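Local coordinates for protein VP24 (White spot syndrome virus, PDB 5HLJ) that is a major envelope protein of the virus, rich in beta strands and probably forming part of the virion surface, at residues 54-59 with 69-74; 94-99 with 142-147. All coordinates share one frame; numbering follows the deposited sequence.

In the fold
Both contacts reach the same beta sheet, through its neighbouring strands 68-72 and 90-99. Contact 1 (54-59 with 69-74) sits nearer the surface: a loop leading into the short helix 58-61 returns over the end of strand 68-72, and two hydrogen bonds and light packing hold it. Contact 2 (94-99 with 142-147) is deeper and larger, an antiparallel strand pair with a regular backbone ladder, largely apolar on the face with Val-97 and Leu-145, mixed on the other. The two are tied by a salt bridge between Asp-58 of contact 1 and Arg-96 of contact 2, while Asp-58 also packs against Ile-142.

Contact 1. Residues 54-59 with 69-74; sequences QGTSDS and ILTSLL
Gly-55 and Thr-56 offer successive backbone N-H groups to the end of strand 68-72. Gly-55 N donates to Ser-72 O at 3.0 Å in a nearly straight bond (167° at the hydrogen), approaching somewhat tilted from the carbonyl plane. One residue on, Thr-56 N reaches the side chain of Thr-71, with OG1 3.1 Å away and a more bent N-H...O angle of 149°. That hydroxyl stands anti to the backbone N of Thr-71 (chi1 -177°), which carries OG1 up to the loop; it also bonds to Gly-53 O, the same carbonyl that Thr-56 OG1 uses. Threonine suits this site because its hydroxyl engages the loop backbone while its methyl, CG2, packs 3.6 Å from Thr-56 O. A weaker CA-H...O contact from Gln-54 CA shares the Ser-72 carbonyl.

Packing spreads outward from these bonds. Gly-55 has positive phi, a conformation that glycine adopts readily, and the methyl CD2 of Leu-73 lies 3.6 Å from its CA. At the exposed margin the side chains of Gln-54 and Leu-74 cross at about a right angle, and Leu-74 CD1 touches the amide nitrogen NE2 of Gln-54 at 3.5 Å. The other end of that amide, OE1, accepts from Asn-35 ND2, and Asn-35 OD1 is bonded to Ser-72 OG, so one asparagine on strand 33-42 serves both segments.

This is the crossover of a beta-alpha-beta unit, joining strand 48-51 through the short helix, which starts after Ser-57 at its N-cap, to its parallel neighbour 68-72. With a modest buried surface of 265 Å², the loop's position probably owes much to directional polar contacts: the backbone of Gly-55 and Thr-56 is matched to one carbonyl and one hydroxyl.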
ATOM      1  N   GLN A  54     -15.963  20.915   5.445  1.00 61.19           N
ATOM      2  CA  GLN A  54     -16.415  20.003   6.487  1.00 67.88           C
ATOM      3  C   GLN A  54     -17.906  20.116   6.779  1.00 70.31           C
ATOM      4  O   GLN A  54     -18.488  21.194   6.717  1.00 73.22           O
ATOM      5  CB  GLN A  54     -15.628  20.249   7.762  1.00 67.13           C
ATOM      6  CG  GLN A  54     -15.763  21.660   8.282  1.00 72.24           C
ATOM      7  CD  GLN A  54     -14.684  22.003   9.301  1.00 81.09           C
ATOM      8  OE1 GLN A  54     -13.484  21.915   9.011  1.00 77.75           O
ATOM      9  NE2 GLN A  54     -15.104  22.393  10.500  1.00 82.16           N
ATOM     10  N   GLY A  55     -18.516  18.981   7.092  1.00 72.23           N
ATOM     11  CA  GLY A  55     -19.904  18.929   7.510  1.00 67.29           C
ATOM     12  C   GLY A  55     -20.942  19.331   6.478  1.00 71.22           C
ATOM     13  O   GLY A  55     -22.059  19.703   6.836  1.00 74.78           O
ATOM     14  N   THR A  56     -20.583  19.264   5.203  1.00 68.39           N
ATOM     15  CA  THR A  56     -21.518  19.602   4.137  1.00 68.04           C
ATOM     16  C   THR A  56     -22.721  18.657   4.176  1.00 68.14           C
ATOM     17  O   THR A  56     -22.561  17.442   4.246  1.00 69.14           O
ATOM     18  CB  THR A  56     -20.830  19.534   2.761  1.00 61.98           C
ATOM     19  OG1 THR A  56     -19.738  20.460   2.734  1.00 69.45           O
ATOM     20  CG2 THR A  56     -21.789  19.864   1.649  1.00 58.31           C
ATOM     21  N   SER A  57     -23.923  19.217   4.140  1.00 69.04           N
ATOM     22  CA  SER A  57     -25.134  18.413   4.215  1.00 69.07           C
ATOM     23  C   SER A  57     -25.347  17.658   2.923  1.00 68.48           C
ATOM     24  O   SER A  57     -24.821  18.043   1.883  1.00 71.60           O
ATOM     25  CB  SER A  57     -26.351  19.289   4.490  1.00 69.74           C
ATOM     26  OG  SER A  57     -26.678  20.018   3.326  1.00 71.78           O
ATOM     27  N   ASP A  58     -26.160  16.611   2.974  1.00 65.93           N
ATOM     28  CA  ASP A  58     -26.390  15.799   1.787  1.00 66.83           C
ATOM     29  C   ASP A  58     -26.996  16.598   0.630  1.00 72.28           C
ATOM     30  O   ASP A  58     -26.619  16.376  -0.528  1.00 72.00           O
ATOM     31  CB  ASP A  58     -27.270  14.588   2.123  1.00 64.61           C
ATOM     32  CG  ASP A  58     -26.456  13.385   2.682  1.00 70.67           C
ATOM     33  OD1 ASP A  58     -25.265  13.550   3.057  1.00 65.25           O
ATOM     34  OD2 ASP A  58     -27.024  12.264   2.748  1.00 66.40           O
ATOM     35  N   SER A  59     -27.911  17.530   0.911  1.00 73.58           N
ATOM     36  CA  SER A  59     -28.566  18.260  -0.191  1.00 74.01           C
ATOM     37  C   SER A  59     -27.599  19.237  -0.876  1.00 71.13           C
ATOM     38  O   SER A  59     -27.637  19.402  -2.088  1.00 72.22           O
ATOM     39  CB  SER A  59     -29.812  19.005   0.297  1.00 67.97           C
ATOM     40  OG  SER A  59     -29.503  19.842   1.393  1.00 73.79           O
ATOM     41  N   ILE A  69     -18.000  13.695  -5.035  1.00 63.39           N
ATOM     42  CA  ILE A  69     -18.002  14.759  -4.039  1.00 58.12           C
ATOM     43  C   ILE A  69     -17.827  14.171  -2.655  1.00 66.00           C
ATOM     44  O   ILE A  69     -18.573  13.268  -2.255  1.00 64.86           O
ATOM     45  CB  ILE A  69     -19.328  15.584  -4.058  1.00 63.86           C
ATOM     46  CG1 ILE A  69     -19.879  15.714  -5.475  1.00 67.83           C
ATOM     47  CG2 ILE A  69     -19.130  16.959  -3.402  1.00 64.52           C
ATOM     48  CD1 ILE A  69     -19.018  16.554  -6.396  1.00 66.51           C
ATOM     49  N   LEU A  70     -16.865  14.696  -1.906  1.00 64.70           N
ATOM     50  CA  LEU A  70     -16.586  14.183  -0.583  1.00 59.44           C
ATOM     51  C   LEU A  70     -16.706  15.269   0.473  1.00 68.30           C
ATOM     52  O   LEU A  70     -16.368  16.428   0.220  1.00 67.42           O
ATOM     53  CB  LEU A  70     -15.183  13.584  -0.512  1.00 59.94           C
ATOM     54  CG  LEU A  70     -14.759  12.478  -1.474  1.00 62.60           C
ATOM     55  CD1 LEU A  70     -14.221  13.052  -2.775  1.00 57.48           C
ATOM     56  CD2 LEU A  70     -13.714  11.633  -0.789  1.00 58.66           C
ATOM     57  N   THR A  71     -17.170  14.879   1.660  1.00 64.13           N
ATOM     58  CA  THR A  71     -17.102  15.728   2.841  1.00 61.40           C
ATOM     59  C   THR A  71     -16.771  14.861   4.066  1.00 61.04           C
ATOM     60  O   THR A  71     -17.238  13.732   4.182  1.00 67.21           O
ATOM     61  CB  THR A  71     -18.434  16.514   3.075  1.00 65.50           C
ATOM     62  OG1 THR A  71     -18.289  17.389   4.195  1.00 66.08           O
ATOM     63  CG2 THR A  71     -19.604  15.565   3.334  1.00 57.71           C
ATOM     64  N   SER A  72     -15.935  15.374   4.957  1.00 63.48           N
ATOM     65  CA  SER A  72     -15.705  14.720   6.233  1.00 65.04           C
ATOM     66  C   SER A  72     -16.603  15.362   7.283  1.00 67.74           C
ATOM     67  O   SER A  72     -16.764  16.585   7.300  1.00 69.80           O
ATOM     68  CB  SER A  72     -14.235  14.806   6.637  1.00 62.98           C
ATOM     69  OG  SER A  72     -13.762  16.138   6.595  1.00 63.26           O
ATOM     70  N   LEU A  73     -17.220  14.533   8.123  1.00 69.22           N
ATOM     71  CA  LEU A  73     -18.125  15.013   9.172  1.00 69.37           C
ATOM     72  C   LEU A  73     -17.418  14.998  10.516  1.00 68.29           C
ATOM     73  O   LEU A  73     -16.568  14.149  10.777  1.00 67.03           O
ATOM     74  CB  LEU A  73     -19.415  14.171   9.243  1.00 66.67           C
ATOM     75  CG  LEU A  73     -20.248  14.024   7.964  1.00 70.28           C
ATOM     76  CD1 LEU A  73     -21.624  13.400   8.249  1.00 65.02           C
ATOM     77  CD2 LEU A  73     -20.389  15.350   7.214  1.00 66.45           C
ATOM     78  N   LEU A  74     -17.760  15.964  11.361  1.00 71.97           N
ATOM     79  CA  LEU A  74     -17.108  16.112  12.653  1.00 73.96           C
ATOM     80  C   LEU A  74     -18.158  15.995  13.755  1.00 79.27           C
ATOM     81  O   LEU A  74     -19.313  15.670  13.481  1.00 80.99           O
ATOM     82  CB  LEU A  74     -16.356  17.444  12.713  1.00 71.66           C
ATOM     83  CG  LEU A  74     -15.375  17.617  11.538  1.00 76.20           C
ATOM     84  CD1 LEU A  74     -14.785  19.015  11.483  1.00 69.05           C
ATOM     85  CD2 LEU A  74     -14.256  16.561  11.569  1.00 68.60           C
TER

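Contact 2. Residues 94-99 with 142-147; sequences YARVYN and INTLVF
Ile-142 and Thr-144 project from one strand into the spaces between Tyr-94, Arg-96 and Tyr-98 of its antiparallel neighbour. The bent Arg-96 chain (chi2 -77°, chi3 -69°) folds back across the pair: Ile-142 CG2 sits over one guanidinium face, 3.6 Å from NH2, while Thr-144 OG1 lies at the edge in plane and accepts from NH1 at 3.0 Å. Thr-144 turns its methyl the other way, placing CG2 over the Tyr-94 ring in a CH-pi contact, offset toward the rim. On the far side of Ile-142, CG1 rests 3.9 Å from Tyr-98 CD1. Arg-96 also pairs with Asp-58 in a salt bridge, which probably steadies its guanidinium over Ile-142.

The opposite face, with Ala-95, Val-97 and Leu-145, is largely apolar. Val-97 CG2 fits against CB and CD2 of Leu-145, each 4.0 Å away, and the lone methyl of Ala-95 lies 4.4 Å from Leu-145 CB (CB to CB).

Between the faces, Ala-95 with Leu-145 and Val-97 with Asn-143 form hydrogen-bonded pairs. Asn-143 is the polar exception on the buried face: its ND2 reaches Val-97 O at 3.2 Å, doubling the ladder bond that Asn-143 N gives to the same oxygen, while OD1 accepts from Lys-138 N. With both ends of its amide satisfied, a polar side chain fits a largely apolar face.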
ATOM      1  N   TYR A  94     -14.956   9.920   9.026  1.00 63.84           N
ATOM      2  CA  TYR A  94     -16.343   9.602   8.727  1.00 63.30           C
ATOM      3  C   TYR A  94     -16.757  10.492   7.567  1.00 66.81           C
ATOM      4  O   TYR A  94     -17.052  11.684   7.752  1.00 62.33           O
ATOM      5  CB  TYR A  94     -17.251   9.809   9.955  1.00 68.37           C
ATOM      6  CG  TYR A  94     -18.665   9.294   9.759  1.00 67.44           C
ATOM      7  CD1 TYR A  94     -19.077   8.083  10.309  1.00 68.87           C
ATOM      8  CD2 TYR A  94     -19.587  10.019   9.008  1.00 66.81           C
ATOM      9  CE1 TYR A  94     -20.384   7.615  10.113  1.00 67.63           C
ATOM     10  CE2 TYR A  94     -20.870   9.564   8.802  1.00 67.15           C
ATOM     11  CZ  TYR A  94     -21.274   8.365   9.352  1.00 72.10           C
ATOM     12  OH  TYR A  94     -22.571   7.938   9.120  1.00 77.17           O
ATOM     13  N   ALA A  95     -16.761   9.922   6.364  1.00 62.62           N
ATOM     14  CA  ALA A  95     -16.951  10.728   5.169  1.00 62.31           C
ATOM     15  C   ALA A  95     -18.231  10.375   4.432  1.00 63.96           C
ATOM     16  O   ALA A  95     -18.675   9.228   4.448  1.00 62.19           O
ATOM     17  CB  ALA A  95     -15.756  10.579   4.235  1.00 62.07           C
ATOM     18  N   ARG A  96     -18.808  11.381   3.779  1.00 61.48           N
ATOM     19  CA  ARG A  96     -19.947  11.182   2.901  1.00 63.10           C
ATOM     20  C   ARG A  96     -19.456  11.439   1.488  1.00 61.53           C
ATOM     21  O   ARG A  96     -18.834  12.470   1.209  1.00 68.41           O
ATOM     22  CB  ARG A  96     -21.116  12.110   3.279  1.00 65.08           C
ATOM     23  CG  ARG A  96     -21.611  11.946   4.733  1.00 68.42           C
ATOM     24  CD  ARG A  96     -22.480  10.699   4.914  1.00 63.08           C
ATOM     25  NE  ARG A  96     -23.770  10.835   4.225  1.00 66.43           N
ATOM     26  CZ  ARG A  96     -24.554   9.811   3.896  1.00 67.34           C
ATOM     27  NH1 ARG A  96     -24.179   8.571   4.186  1.00 66.04           N
ATOM     28  NH2 ARG A  96     -25.700  10.021   3.258  1.00 64.20           N
ATOM     29  N   VAL A  97     -19.705  10.489   0.601  1.00 65.31           N
ATOM     30  CA  VAL A  97     -19.143  10.543  -0.732  1.00 60.97           C
ATOM     31  C   VAL A  97     -20.232  10.380  -1.772  1.00 62.67           C
ATOM     32  O   VAL A  97     -20.886   9.340  -1.846  1.00 61.34           O
ATOM     33  CB  VAL A  97     -18.055   9.454  -0.951  1.00 61.77           C
ATOM     34  CG1 VAL A  97     -17.454   9.555  -2.356  1.00 57.40           C
ATOM     35  CG2 VAL A  97     -16.962   9.572   0.087  1.00 57.58           C
ATOM     36  N   TYR A  98     -20.405  11.418  -2.587  1.00 63.87           N
ATOM     37  CA  TYR A  98     -21.358  11.378  -3.675  1.00 63.64           C
ATOM     38  C   TYR A  98     -20.682  10.879  -4.945  1.00 65.73           C
ATOM     39  O   TYR A  98     -19.796  11.536  -5.485  1.00 66.69           O
ATOM     40  CB  TYR A  98     -21.980  12.761  -3.899  1.00 65.03           C
ATOM     41  CG  TYR A  98     -23.073  12.792  -4.944  1.00 66.97           C
ATOM     42  CD1 TYR A  98     -23.997  11.757  -5.036  1.00 62.96           C
ATOM     43  CD2 TYR A  98     -23.205  13.875  -5.813  1.00 62.99           C
ATOM     44  CE1 TYR A  98     -25.001  11.778  -5.983  1.00 65.36           C
ATOM     45  CE2 TYR A  98     -24.217  13.906  -6.767  1.00 61.77           C
ATOM     46  CZ  TYR A  98     -25.110  12.859  -6.846  1.00 70.55           C
ATOM     47  OH  TYR A  98     -26.121  12.879  -7.787  1.00 74.24           O
ATOM     48  N   ASN A  99     -21.107   9.709  -5.406  1.00 64.89           N
ATOM     49  CA  ASN A  99     -20.636   9.139  -6.653  1.00 66.07           C
ATOM     50  C   ASN A  99     -21.610   9.474  -7.772  1.00 70.79           C
ATOM     51  O   ASN A  99     -22.662   8.832  -7.925  1.00 65.95           O
ATOM     52  CB  ASN A  99     -20.458   7.619  -6.533  1.00 61.41           C
ATOM     53  CG  ASN A  99     -20.045   6.967  -7.854  1.00 68.27           C
ATOM     54  OD1 ASN A  99     -19.650   7.648  -8.803  1.00 67.51           O
ATOM     55  ND2 ASN A  99     -20.135   5.636  -7.914  1.00 64.69           N
ATOM     56  N   ILE A 142     -25.245   8.881  -2.157  1.00 61.80           N
ATOM     57  CA  ILE A 142     -24.270   9.353  -1.195  1.00 65.39           C
ATOM     58  C   ILE A 142     -23.924   8.175  -0.284  1.00 68.74           C
ATOM     59  O   ILE A 142     -24.809   7.512   0.259  1.00 67.83           O
ATOM     60  CB  ILE A 142     -24.800  10.544  -0.391  1.00 63.96           C
ATOM     61  CG1 ILE A 142     -25.378  11.594  -1.349  1.00 64.91           C
ATOM     62  CG2 ILE A 142     -23.701  11.160   0.460  1.00 61.81           C
ATOM     63  CD1 ILE A 142     -25.881  12.832  -0.659  1.00 60.65           C
ATOM     64  N   ASN A 143     -22.632   7.904  -0.144  1.00 68.34           N
ATOM     65  CA  ASN A 143     -22.159   6.721   0.562  1.00 62.22           C
ATOM     66  C   ASN A 143     -21.333   7.085   1.780  1.00 66.52           C
ATOM     67  O   ASN A 143     -20.616   8.087   1.777  1.00 65.74           O
ATOM     68  CB  ASN A 143     -21.308   5.851  -0.358  1.00 62.90           C
ATOM     69  CG  ASN A 143     -21.989   5.534  -1.671  1.00 66.33           C
ATOM     70  OD1 ASN A 143     -22.602   4.471  -1.824  1.00 61.61           O
ATOM     71  ND2 ASN A 143     -21.865   6.446  -2.644  1.00 63.42           N
ATOM     72  N   THR A 144     -21.411   6.267   2.817  1.00 62.15           N
ATOM     73  CA  THR A 144     -20.519   6.441   3.946  1.00 65.45           C
ATOM     74  C   THR A 144     -19.180   5.756   3.656  1.00 65.31           C
ATOM     75  O   THR A 144     -19.135   4.632   3.146  1.00 58.63           O
ATOM     76  CB  THR A 144     -21.164   5.906   5.237  1.00 65.02           C
ATOM     77  OG1 THR A 144     -22.286   6.735   5.547  1.00 65.42           O
ATOM     78  CG2 THR A 144     -20.188   5.966   6.411  1.00 64.70           C
ATOM     79  N   LEU A 145     -18.095   6.470   3.934  1.00 62.60           N
ATOM     80  CA  LEU A 145     -16.745   5.934   3.763  1.00 64.74           C
ATOM     81  C   LEU A 145     -15.956   6.209   5.022  1.00 63.07           C
ATOM     82  O   LEU A 145     -15.903   7.349   5.479  1.00 60.73           O
ATOM     83  CB  LEU A 145     -16.049   6.554   2.548  1.00 62.18           C
ATOM     84  CG  LEU A 145     -14.592   6.162   2.252  1.00 64.50           C
ATOM     85  CD1 LEU A 145     -14.475   4.699   1.927  1.00 60.51           C
ATOM     86  CD2 LEU A 145     -14.018   6.984   1.074  1.00 59.92           C
ATOM     87  N   VAL A 146     -15.374   5.169   5.616  1.00 64.58           N
ATOM     88  CA  VAL A 146     -14.621   5.377   6.845  1.00 58.80           C
ATOM     89  C   VAL A 146     -13.288   4.631   6.842  1.00 61.70           C
ATOM     90  O   VAL A 146     -13.128   3.596   6.190  1.00 61.08           O
ATOM     91  CB  VAL A 146     -15.434   4.939   8.132  1.00 67.88           C
ATOM     92  CG1 VAL A 146     -16.907   5.307   8.031  1.00 61.46           C
ATOM     93  CG2 VAL A 146     -15.295   3.470   8.413  1.00 66.04           C
ATOM     94  N   PHE A 147     -12.326   5.170   7.578  1.00 59.40           N
ATOM     95  CA  PHE A 147     -11.174   4.389   7.993  1.00 63.15           C
ATOM     96  C   PHE A 147     -10.809   4.853   9.392  1.00 64.44           C
ATOM     97  O   PHE A 147     -11.143   5.980   9.793  1.00 65.77           O
ATOM     98  CB  PHE A 147      -9.998   4.522   7.004  1.00 61.82           C
ATOM     99  CG  PHE A 147      -9.237   5.823   7.109  1.00 63.51           C
ATOM    100  CD1 PHE A 147      -8.222   5.977   8.037  1.00 59.42           C
ATOM    101  CD2 PHE A 147      -9.522   6.875   6.258  1.00 62.88           C
ATOM    102  CE1 PHE A 147      -7.525   7.166   8.136  1.00 67.33           C
ATOM    103  CE2 PHE A 147      -8.820   8.068   6.345  1.00 63.60           C
ATOM    104  CZ  PHE A 147      -7.829   8.218   7.293  1.00 64.48           C
TER